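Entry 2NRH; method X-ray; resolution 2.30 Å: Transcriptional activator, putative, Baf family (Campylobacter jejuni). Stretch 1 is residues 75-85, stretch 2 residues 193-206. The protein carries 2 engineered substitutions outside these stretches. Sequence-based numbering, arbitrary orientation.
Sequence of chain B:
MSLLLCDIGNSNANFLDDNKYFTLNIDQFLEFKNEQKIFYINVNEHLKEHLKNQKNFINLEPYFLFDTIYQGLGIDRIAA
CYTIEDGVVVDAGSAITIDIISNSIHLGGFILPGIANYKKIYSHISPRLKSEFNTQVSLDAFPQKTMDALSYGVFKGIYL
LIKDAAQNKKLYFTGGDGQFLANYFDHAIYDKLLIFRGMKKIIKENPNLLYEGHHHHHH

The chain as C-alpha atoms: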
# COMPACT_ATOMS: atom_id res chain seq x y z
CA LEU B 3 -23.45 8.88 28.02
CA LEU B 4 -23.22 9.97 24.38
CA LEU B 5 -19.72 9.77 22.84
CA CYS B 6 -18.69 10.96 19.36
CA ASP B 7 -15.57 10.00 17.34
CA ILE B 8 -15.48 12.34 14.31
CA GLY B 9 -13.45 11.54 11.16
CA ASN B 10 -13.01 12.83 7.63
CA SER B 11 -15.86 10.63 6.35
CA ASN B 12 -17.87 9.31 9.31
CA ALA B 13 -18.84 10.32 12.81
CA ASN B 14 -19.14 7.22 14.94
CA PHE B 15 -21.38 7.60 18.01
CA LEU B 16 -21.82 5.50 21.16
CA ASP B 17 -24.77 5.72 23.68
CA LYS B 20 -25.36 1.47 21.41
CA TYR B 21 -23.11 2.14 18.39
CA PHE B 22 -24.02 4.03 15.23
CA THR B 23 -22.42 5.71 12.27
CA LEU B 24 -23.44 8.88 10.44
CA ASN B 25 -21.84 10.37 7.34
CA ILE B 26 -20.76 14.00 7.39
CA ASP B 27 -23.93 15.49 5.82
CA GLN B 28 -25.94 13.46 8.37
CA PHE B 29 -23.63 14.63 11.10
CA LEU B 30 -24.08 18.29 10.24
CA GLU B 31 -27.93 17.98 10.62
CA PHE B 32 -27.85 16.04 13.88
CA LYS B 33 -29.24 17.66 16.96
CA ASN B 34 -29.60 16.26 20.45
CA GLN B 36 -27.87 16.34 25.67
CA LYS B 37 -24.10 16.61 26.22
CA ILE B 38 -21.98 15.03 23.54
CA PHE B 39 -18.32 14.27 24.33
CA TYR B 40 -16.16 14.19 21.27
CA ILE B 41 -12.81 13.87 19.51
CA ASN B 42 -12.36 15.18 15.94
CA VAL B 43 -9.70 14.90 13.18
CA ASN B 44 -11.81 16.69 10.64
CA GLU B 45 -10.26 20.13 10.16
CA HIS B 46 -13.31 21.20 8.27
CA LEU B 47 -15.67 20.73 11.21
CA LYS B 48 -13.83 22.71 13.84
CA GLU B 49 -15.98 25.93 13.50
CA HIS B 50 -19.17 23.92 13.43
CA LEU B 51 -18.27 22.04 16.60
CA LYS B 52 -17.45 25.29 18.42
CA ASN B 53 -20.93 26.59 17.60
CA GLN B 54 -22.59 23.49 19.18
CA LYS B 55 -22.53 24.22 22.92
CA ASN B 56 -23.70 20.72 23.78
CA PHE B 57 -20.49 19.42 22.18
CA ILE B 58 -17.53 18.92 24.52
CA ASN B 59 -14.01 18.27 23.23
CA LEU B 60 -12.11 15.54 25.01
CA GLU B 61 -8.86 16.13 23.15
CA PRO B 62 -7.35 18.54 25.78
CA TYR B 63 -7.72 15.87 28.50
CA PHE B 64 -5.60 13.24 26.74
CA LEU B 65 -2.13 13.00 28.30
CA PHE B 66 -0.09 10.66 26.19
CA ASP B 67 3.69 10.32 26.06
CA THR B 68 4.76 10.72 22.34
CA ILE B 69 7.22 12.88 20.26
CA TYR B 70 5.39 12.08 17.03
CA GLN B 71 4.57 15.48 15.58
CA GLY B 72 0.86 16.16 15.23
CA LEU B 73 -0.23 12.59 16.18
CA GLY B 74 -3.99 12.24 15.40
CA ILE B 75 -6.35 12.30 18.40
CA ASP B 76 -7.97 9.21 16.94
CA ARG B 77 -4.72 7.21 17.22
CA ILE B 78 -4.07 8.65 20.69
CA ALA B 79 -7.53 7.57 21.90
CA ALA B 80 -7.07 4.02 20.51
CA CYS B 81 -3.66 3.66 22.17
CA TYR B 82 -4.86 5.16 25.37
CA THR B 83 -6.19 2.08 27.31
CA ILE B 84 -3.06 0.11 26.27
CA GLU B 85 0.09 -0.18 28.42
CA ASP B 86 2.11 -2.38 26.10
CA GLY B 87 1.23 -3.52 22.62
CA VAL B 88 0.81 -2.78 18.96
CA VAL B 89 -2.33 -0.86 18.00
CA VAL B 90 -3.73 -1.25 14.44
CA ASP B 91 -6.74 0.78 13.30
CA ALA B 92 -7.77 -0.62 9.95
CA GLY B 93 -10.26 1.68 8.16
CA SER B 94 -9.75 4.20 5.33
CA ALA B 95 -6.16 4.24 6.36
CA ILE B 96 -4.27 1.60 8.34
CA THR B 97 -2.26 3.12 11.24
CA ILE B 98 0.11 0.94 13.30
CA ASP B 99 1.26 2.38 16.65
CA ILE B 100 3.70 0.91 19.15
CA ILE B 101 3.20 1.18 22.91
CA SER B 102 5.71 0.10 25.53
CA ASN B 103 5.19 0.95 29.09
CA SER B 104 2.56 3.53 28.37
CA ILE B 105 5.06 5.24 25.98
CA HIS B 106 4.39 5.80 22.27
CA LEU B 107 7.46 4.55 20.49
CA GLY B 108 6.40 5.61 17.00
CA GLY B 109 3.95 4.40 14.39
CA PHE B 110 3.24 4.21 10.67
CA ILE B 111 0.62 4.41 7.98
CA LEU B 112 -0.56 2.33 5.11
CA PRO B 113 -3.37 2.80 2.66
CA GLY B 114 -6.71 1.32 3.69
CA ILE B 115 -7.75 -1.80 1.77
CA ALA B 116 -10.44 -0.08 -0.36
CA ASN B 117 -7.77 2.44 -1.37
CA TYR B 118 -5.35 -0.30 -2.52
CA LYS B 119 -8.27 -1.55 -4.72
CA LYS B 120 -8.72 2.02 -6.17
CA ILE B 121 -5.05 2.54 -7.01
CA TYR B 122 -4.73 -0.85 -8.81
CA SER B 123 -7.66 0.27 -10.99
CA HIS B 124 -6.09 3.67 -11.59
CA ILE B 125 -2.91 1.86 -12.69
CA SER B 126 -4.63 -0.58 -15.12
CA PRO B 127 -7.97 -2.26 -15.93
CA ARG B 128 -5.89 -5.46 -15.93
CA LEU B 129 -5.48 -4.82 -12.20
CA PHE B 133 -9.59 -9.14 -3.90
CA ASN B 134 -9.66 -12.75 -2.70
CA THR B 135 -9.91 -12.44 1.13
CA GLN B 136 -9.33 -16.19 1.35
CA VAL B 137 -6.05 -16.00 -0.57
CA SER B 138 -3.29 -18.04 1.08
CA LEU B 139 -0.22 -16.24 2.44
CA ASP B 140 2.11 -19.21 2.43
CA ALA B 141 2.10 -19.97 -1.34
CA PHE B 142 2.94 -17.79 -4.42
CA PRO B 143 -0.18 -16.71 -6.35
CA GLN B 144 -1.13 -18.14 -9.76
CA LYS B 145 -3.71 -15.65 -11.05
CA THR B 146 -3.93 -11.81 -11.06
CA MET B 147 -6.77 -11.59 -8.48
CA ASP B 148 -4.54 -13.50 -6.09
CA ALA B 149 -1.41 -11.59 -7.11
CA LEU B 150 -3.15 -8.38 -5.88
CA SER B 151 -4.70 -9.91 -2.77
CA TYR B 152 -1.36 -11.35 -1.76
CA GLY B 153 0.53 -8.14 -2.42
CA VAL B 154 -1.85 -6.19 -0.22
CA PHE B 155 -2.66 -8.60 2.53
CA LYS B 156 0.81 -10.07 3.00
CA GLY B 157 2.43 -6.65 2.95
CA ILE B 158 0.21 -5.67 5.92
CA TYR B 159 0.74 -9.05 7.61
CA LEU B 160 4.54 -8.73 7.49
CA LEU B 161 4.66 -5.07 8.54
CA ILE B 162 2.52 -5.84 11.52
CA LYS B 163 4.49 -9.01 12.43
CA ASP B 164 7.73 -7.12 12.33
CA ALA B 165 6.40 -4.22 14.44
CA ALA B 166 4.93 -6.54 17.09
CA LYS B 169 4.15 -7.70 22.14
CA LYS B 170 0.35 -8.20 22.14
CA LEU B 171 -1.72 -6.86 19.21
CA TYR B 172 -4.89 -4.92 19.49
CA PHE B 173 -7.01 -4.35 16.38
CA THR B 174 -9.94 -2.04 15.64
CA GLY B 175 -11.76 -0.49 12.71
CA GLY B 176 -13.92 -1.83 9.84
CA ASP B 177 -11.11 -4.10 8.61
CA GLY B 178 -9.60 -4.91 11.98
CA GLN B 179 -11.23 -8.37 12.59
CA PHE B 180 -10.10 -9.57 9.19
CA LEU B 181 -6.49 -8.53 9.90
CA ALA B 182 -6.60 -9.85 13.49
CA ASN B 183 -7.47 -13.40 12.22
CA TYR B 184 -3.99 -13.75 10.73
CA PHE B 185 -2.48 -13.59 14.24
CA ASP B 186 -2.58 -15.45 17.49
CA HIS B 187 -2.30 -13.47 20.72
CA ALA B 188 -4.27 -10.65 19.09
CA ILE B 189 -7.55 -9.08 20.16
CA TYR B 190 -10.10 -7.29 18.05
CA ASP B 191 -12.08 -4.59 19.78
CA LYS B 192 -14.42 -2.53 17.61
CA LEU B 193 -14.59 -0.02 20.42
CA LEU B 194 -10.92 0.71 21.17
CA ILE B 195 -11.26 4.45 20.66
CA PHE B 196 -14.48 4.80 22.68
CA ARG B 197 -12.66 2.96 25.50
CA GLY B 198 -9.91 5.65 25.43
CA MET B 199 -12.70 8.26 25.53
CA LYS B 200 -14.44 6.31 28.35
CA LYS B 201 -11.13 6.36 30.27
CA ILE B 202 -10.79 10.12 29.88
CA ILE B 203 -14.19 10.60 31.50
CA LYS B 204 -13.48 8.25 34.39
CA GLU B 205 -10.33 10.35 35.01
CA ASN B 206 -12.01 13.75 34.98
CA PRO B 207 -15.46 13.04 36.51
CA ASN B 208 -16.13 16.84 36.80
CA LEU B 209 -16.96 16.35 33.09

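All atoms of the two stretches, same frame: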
# COMPACT_ATOMS: atom_id res chain seq x y z
N ILE B 75 -5.61 12.61 17.15
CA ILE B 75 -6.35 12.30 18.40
C ILE B 75 -7.03 10.95 18.32
O ILE B 75 -7.25 10.25 19.33
CB ILE B 75 -7.33 13.48 18.81
CG1 ILE B 75 -7.85 13.27 20.24
CG2 ILE B 75 -8.51 13.63 17.85
CD1 ILE B 75 -6.80 12.70 21.21
N ASP B 76 -7.40 10.56 17.11
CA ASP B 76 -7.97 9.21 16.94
C ASP B 76 -7.02 8.06 17.29
O ASP B 76 -7.41 7.08 17.91
CB ASP B 76 -8.55 9.05 15.54
CG ASP B 76 -7.53 9.27 14.45
OD1 ASP B 76 -6.47 9.97 14.60
OD2 ASP B 76 -7.81 8.72 13.37
N ARG B 77 -5.77 8.17 16.86
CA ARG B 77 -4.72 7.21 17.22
C ARG B 77 -4.38 7.29 18.72
O ARG B 77 -4.22 6.27 19.37
CB ARG B 77 -3.48 7.46 16.36
CG ARG B 77 -3.82 7.22 14.90
CD ARG B 77 -2.72 7.67 13.93
NE ARG B 77 -1.46 6.96 14.06
CZ ARG B 77 -0.33 7.33 13.47
NH1 ARG B 77 -0.30 8.35 12.63
NH2 ARG B 77 0.77 6.62 13.64
N ILE B 78 -4.28 8.50 19.27
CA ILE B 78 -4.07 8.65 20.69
C ILE B 78 -5.15 7.89 21.49
O ILE B 78 -4.82 7.06 22.33
CB ILE B 78 -3.97 10.16 21.11
CG1 ILE B 78 -2.65 10.74 20.64
CG2 ILE B 78 -4.10 10.30 22.65
CD1 ILE B 78 -2.52 12.24 20.68
N ALA B 79 -6.43 8.17 21.20
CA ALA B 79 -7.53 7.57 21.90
C ALA B 79 -7.56 6.05 21.79
O ALA B 79 -8.03 5.37 22.71
CB ALA B 79 -8.87 8.17 21.39
N ALA B 80 -7.11 5.50 20.67
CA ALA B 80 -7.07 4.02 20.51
C ALA B 80 -5.90 3.38 21.24
O ALA B 80 -5.98 2.20 21.60
CB ALA B 80 -7.04 3.59 19.06
N CYS B 81 -4.81 4.13 21.39
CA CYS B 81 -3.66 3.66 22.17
C CYS B 81 -3.85 3.82 23.67
O CYS B 81 -3.11 3.26 24.47
CB CYS B 81 -2.37 4.39 21.77
SG CYS B 81 -1.82 3.90 20.14
N TYR B 82 -4.82 4.62 24.05
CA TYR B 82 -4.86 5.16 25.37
C TYR B 82 -5.10 4.11 26.48
O TYR B 82 -4.58 4.28 27.59
CB TYR B 82 -5.96 6.22 25.47
CG TYR B 82 -5.74 7.21 26.58
CD1 TYR B 82 -4.53 7.89 26.69
CD2 TYR B 82 -6.73 7.47 27.52
CE1 TYR B 82 -4.31 8.80 27.68
CE2 TYR B 82 -6.51 8.42 28.52
CZ TYR B 82 -5.30 9.07 28.58
OH TYR B 82 -5.06 10.02 29.52
N THR B 83 -5.91 3.07 26.23
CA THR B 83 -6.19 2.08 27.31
C THR B 83 -5.13 0.94 27.29
O THR B 83 -5.25 -0.05 28.01
CB THR B 83 -7.56 1.48 27.21
OG1 THR B 83 -7.71 0.88 25.92
CG2 THR B 83 -8.60 2.51 27.39
N ILE B 84 -4.10 1.12 26.47
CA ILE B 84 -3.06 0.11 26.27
C ILE B 84 -1.73 0.53 26.90
O ILE B 84 -1.27 1.64 26.70
CB ILE B 84 -2.99 -0.30 24.73
CG1 ILE B 84 -4.23 -1.16 24.42
CG2 ILE B 84 -1.73 -1.09 24.36
CD1 ILE B 84 -4.97 -0.76 23.24
N GLU B 85 -1.16 -0.38 27.69
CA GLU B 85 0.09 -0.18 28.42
C GLU B 85 1.26 -0.64 27.60
O GLU B 85 2.30 -0.04 27.63
CB GLU B 85 0.06 -0.95 29.76
CG GLU B 85 -0.74 -0.23 30.95
CD GLU B 85 -1.31 -1.21 32.06
OE1 GLU B 85 -0.85 -2.40 32.22
OE2 GLU B 85 -2.26 -0.79 32.75
N LEU B 193 -14.41 -1.22 19.64
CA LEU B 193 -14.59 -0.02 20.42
C LEU B 193 -13.32 0.50 21.08
O LEU B 193 -13.42 1.20 22.07
CB LEU B 193 -15.65 -0.24 21.51
CG LEU B 193 -17.02 -0.86 21.20
CD1 LEU B 193 -17.66 -1.32 22.50
CD2 LEU B 193 -17.96 0.08 20.49
N LEU B 194 -12.15 0.23 20.53
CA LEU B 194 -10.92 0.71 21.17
C LEU B 194 -10.89 2.20 21.53
O LEU B 194 -10.43 2.60 22.62
CB LEU B 194 -9.69 0.40 20.32
CG LEU B 194 -8.83 -0.73 20.79
CD1 LEU B 194 -7.45 -0.52 20.24
CD2 LEU B 194 -8.80 -0.85 22.39
N ILE B 195 -11.35 3.01 20.59
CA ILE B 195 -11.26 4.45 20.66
C ILE B 195 -12.22 4.92 21.74
O ILE B 195 -11.85 5.72 22.57
CB ILE B 195 -11.56 5.09 19.25
CG1 ILE B 195 -10.34 4.95 18.35
CG2 ILE B 195 -11.84 6.54 19.35
CD1 ILE B 195 -10.48 5.61 17.00
N PHE B 196 -13.46 4.42 21.70
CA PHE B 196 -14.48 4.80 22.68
C PHE B 196 -14.09 4.37 24.10
O PHE B 196 -14.58 4.96 25.06
CB PHE B 196 -15.83 4.17 22.34
CG PHE B 196 -16.55 4.85 21.24
CD1 PHE B 196 -16.84 6.21 21.30
CD2 PHE B 196 -16.97 4.12 20.13
CE1 PHE B 196 -17.51 6.85 20.26
CE2 PHE B 196 -17.65 4.74 19.08
CZ PHE B 196 -17.92 6.12 19.15
N ARG B 197 -13.26 3.33 24.22
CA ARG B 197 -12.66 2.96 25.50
C ARG B 197 -11.62 4.00 26.01
O ARG B 197 -11.60 4.35 27.19
CB ARG B 197 -12.00 1.57 25.43
CG ARG B 197 -12.97 0.41 25.23
CD ARG B 197 -12.32 -1.00 25.53
NE ARG B 197 -13.29 -1.89 26.20
CZ ARG B 197 -12.98 -2.91 27.02
NH1 ARG B 197 -11.71 -3.23 27.30
NH2 ARG B 197 -13.96 -3.62 27.56
N GLY B 198 -10.75 4.49 25.13
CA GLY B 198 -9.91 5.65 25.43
C GLY B 198 -10.72 6.85 25.89
O GLY B 198 -10.42 7.46 26.94
N MET B 199 -11.75 7.19 25.12
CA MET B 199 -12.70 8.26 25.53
C MET B 199 -13.40 7.97 26.88
O MET B 199 -13.57 8.86 27.71
CB MET B 199 -13.72 8.52 24.44
CG MET B 199 -13.12 8.88 23.05
SD MET B 199 -14.42 9.04 21.78
CE MET B 199 -15.08 10.51 22.33
N LYS B 200 -13.82 6.72 27.10
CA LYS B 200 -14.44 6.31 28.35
C LYS B 200 -13.45 6.57 29.49
O LYS B 200 -13.83 7.14 30.51
CB LYS B 200 -14.79 4.80 28.31
CG LYS B 200 -16.23 4.51 28.72
CD LYS B 200 -16.95 3.70 27.65
CE LYS B 200 -18.50 3.79 27.79
NZ LYS B 200 -19.23 2.56 27.23
N LYS B 201 -12.20 6.17 29.29
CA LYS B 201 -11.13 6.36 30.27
C LYS B 201 -10.91 7.81 30.59
O LYS B 201 -10.69 8.14 31.75
CB LYS B 201 -9.82 5.71 29.83
CG LYS B 201 -8.65 5.92 30.82
CD LYS B 201 -7.40 5.06 30.48
CE LYS B 201 -6.05 5.79 30.91
NZ LYS B 201 -4.72 5.06 30.66
N ILE B 202 -10.98 8.68 29.58
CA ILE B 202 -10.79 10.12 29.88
C ILE B 202 -11.83 10.65 30.86
O ILE B 202 -11.52 11.51 31.71
CB ILE B 202 -10.78 11.00 28.61
CG1 ILE B 202 -9.39 10.97 27.96
CG2 ILE B 202 -11.30 12.45 28.89
CD1 ILE B 202 -8.25 10.92 28.89
N ILE B 203 -13.05 10.13 30.73
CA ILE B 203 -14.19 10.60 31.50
C ILE B 203 -14.12 10.06 32.91
O ILE B 203 -14.49 10.76 33.85
CB ILE B 203 -15.50 10.25 30.81
CG1 ILE B 203 -15.68 11.14 29.59
CG2 ILE B 203 -16.69 10.53 31.70
CD1 ILE B 203 -16.30 10.48 28.40
N LYS B 204 -13.61 8.84 33.07
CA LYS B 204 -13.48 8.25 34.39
C LYS B 204 -12.34 8.88 35.16
O LYS B 204 -12.20 8.65 36.36
CB LYS B 204 -13.33 6.71 34.32
CG LYS B 204 -11.93 6.21 33.90
CD LYS B 204 -11.58 4.78 34.43
CE LYS B 204 -10.67 4.87 35.69
NZ LYS B 204 -9.20 5.12 35.34
N GLU B 205 -11.54 9.69 34.46
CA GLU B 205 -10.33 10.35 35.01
C GLU B 205 -10.54 11.83 35.31
O GLU B 205 -9.70 12.48 35.93
CB GLU B 205 -9.15 10.23 34.04
CG GLU B 205 -8.67 8.83 33.80
CD GLU B 205 -7.37 8.73 32.96
OE1 GLU B 205 -6.92 9.72 32.28
OE2 GLU B 205 -6.79 7.63 32.99
N ASN B 206 -11.62 12.37 34.77
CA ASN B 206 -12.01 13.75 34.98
C ASN B 206 -13.53 13.66 35.16
O ASN B 206 -14.27 13.97 34.23
CB ASN B 206 -11.67 14.64 33.77
CG ASN B 206 -10.24 14.44 33.24
OD1 ASN B 206 -9.37 15.29 33.45
ND2 ASN B 206 -10.01 13.35 32.51
O HOH W 1 -8.01 2.46 23.90

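Two helices can pack closely where small residues on both let the backbones approach, and the contact between residues 75-85 and 193-206 of this chain is a compact example. The axes of the helix that begins at I75 and the helix that begins at L194 come within 7.0 Å of each other and cross at 78°, so the helices meet over a short patch instead of running side by side. At its centre lie A79, A80 and G198. The CA atoms of A80 and I195 are 4.2 Å apart, and those of A79 and G198 4.7 Å, distances that leave little room for side chains between them.

The apolar part of the patch is built around the two alanines. A80 CB rests 3.6 Å from I195 CG1, while A79 CB lies 4.0 Å from I195 CG2, so the isoleucine touches both methyl groups. Farther along I195, its CD1 reaches to 3.5 Å from D76 O, covering the backbone of the preceding helical turn. L194 extends the apolar surface in another direction: its CD1 sits 4.3 Å from A80 CB and 3.9 Å from I84 CD1.

G198 shows most plainly what close packing demands. Its CA approaches A79 O at 3.3 Å in a CA-H...O contact, with an angle of 151° at the hydrogen. A CB placed ideally on this residue would point toward the first stretch and fall 1.9 Å from A79 O, a clash; this spacing is possible in the model because G198 has no CB there.

Next to this close approach, a water bridges the two stretches. The oxygen of water 1 is within hydrogen-bonding distance of A79 O (3.1 Å) and L194 O (2.7 Å), two carbonyl oxygens that converge on the water from the two helices, and it also hydrogen-bonds to T83 OG1 at 2.6 Å. T83 contributes its methyl as well, with CG2 3.5 Å from R197 O.

Beyond the crossing, Y82 carries the contact from apolar to polar. Its CE2 lies 3.1 Å from I202 CD1, a very close approach for two carbons. K201 meets the same residue in two ways: NZ donates a hydrogen bond to Y82 O at 3.2 Å and stands over one face of the ring, 4.4 Å from its centroid and 12° off the normal, in a cation-pi arrangement. At the ring edge, Y82 OH gives a weak hydrogen bond of 3.3 Å to E205 OE1. One aromatic side chain thus links the packed interior to the charged groups at its margin.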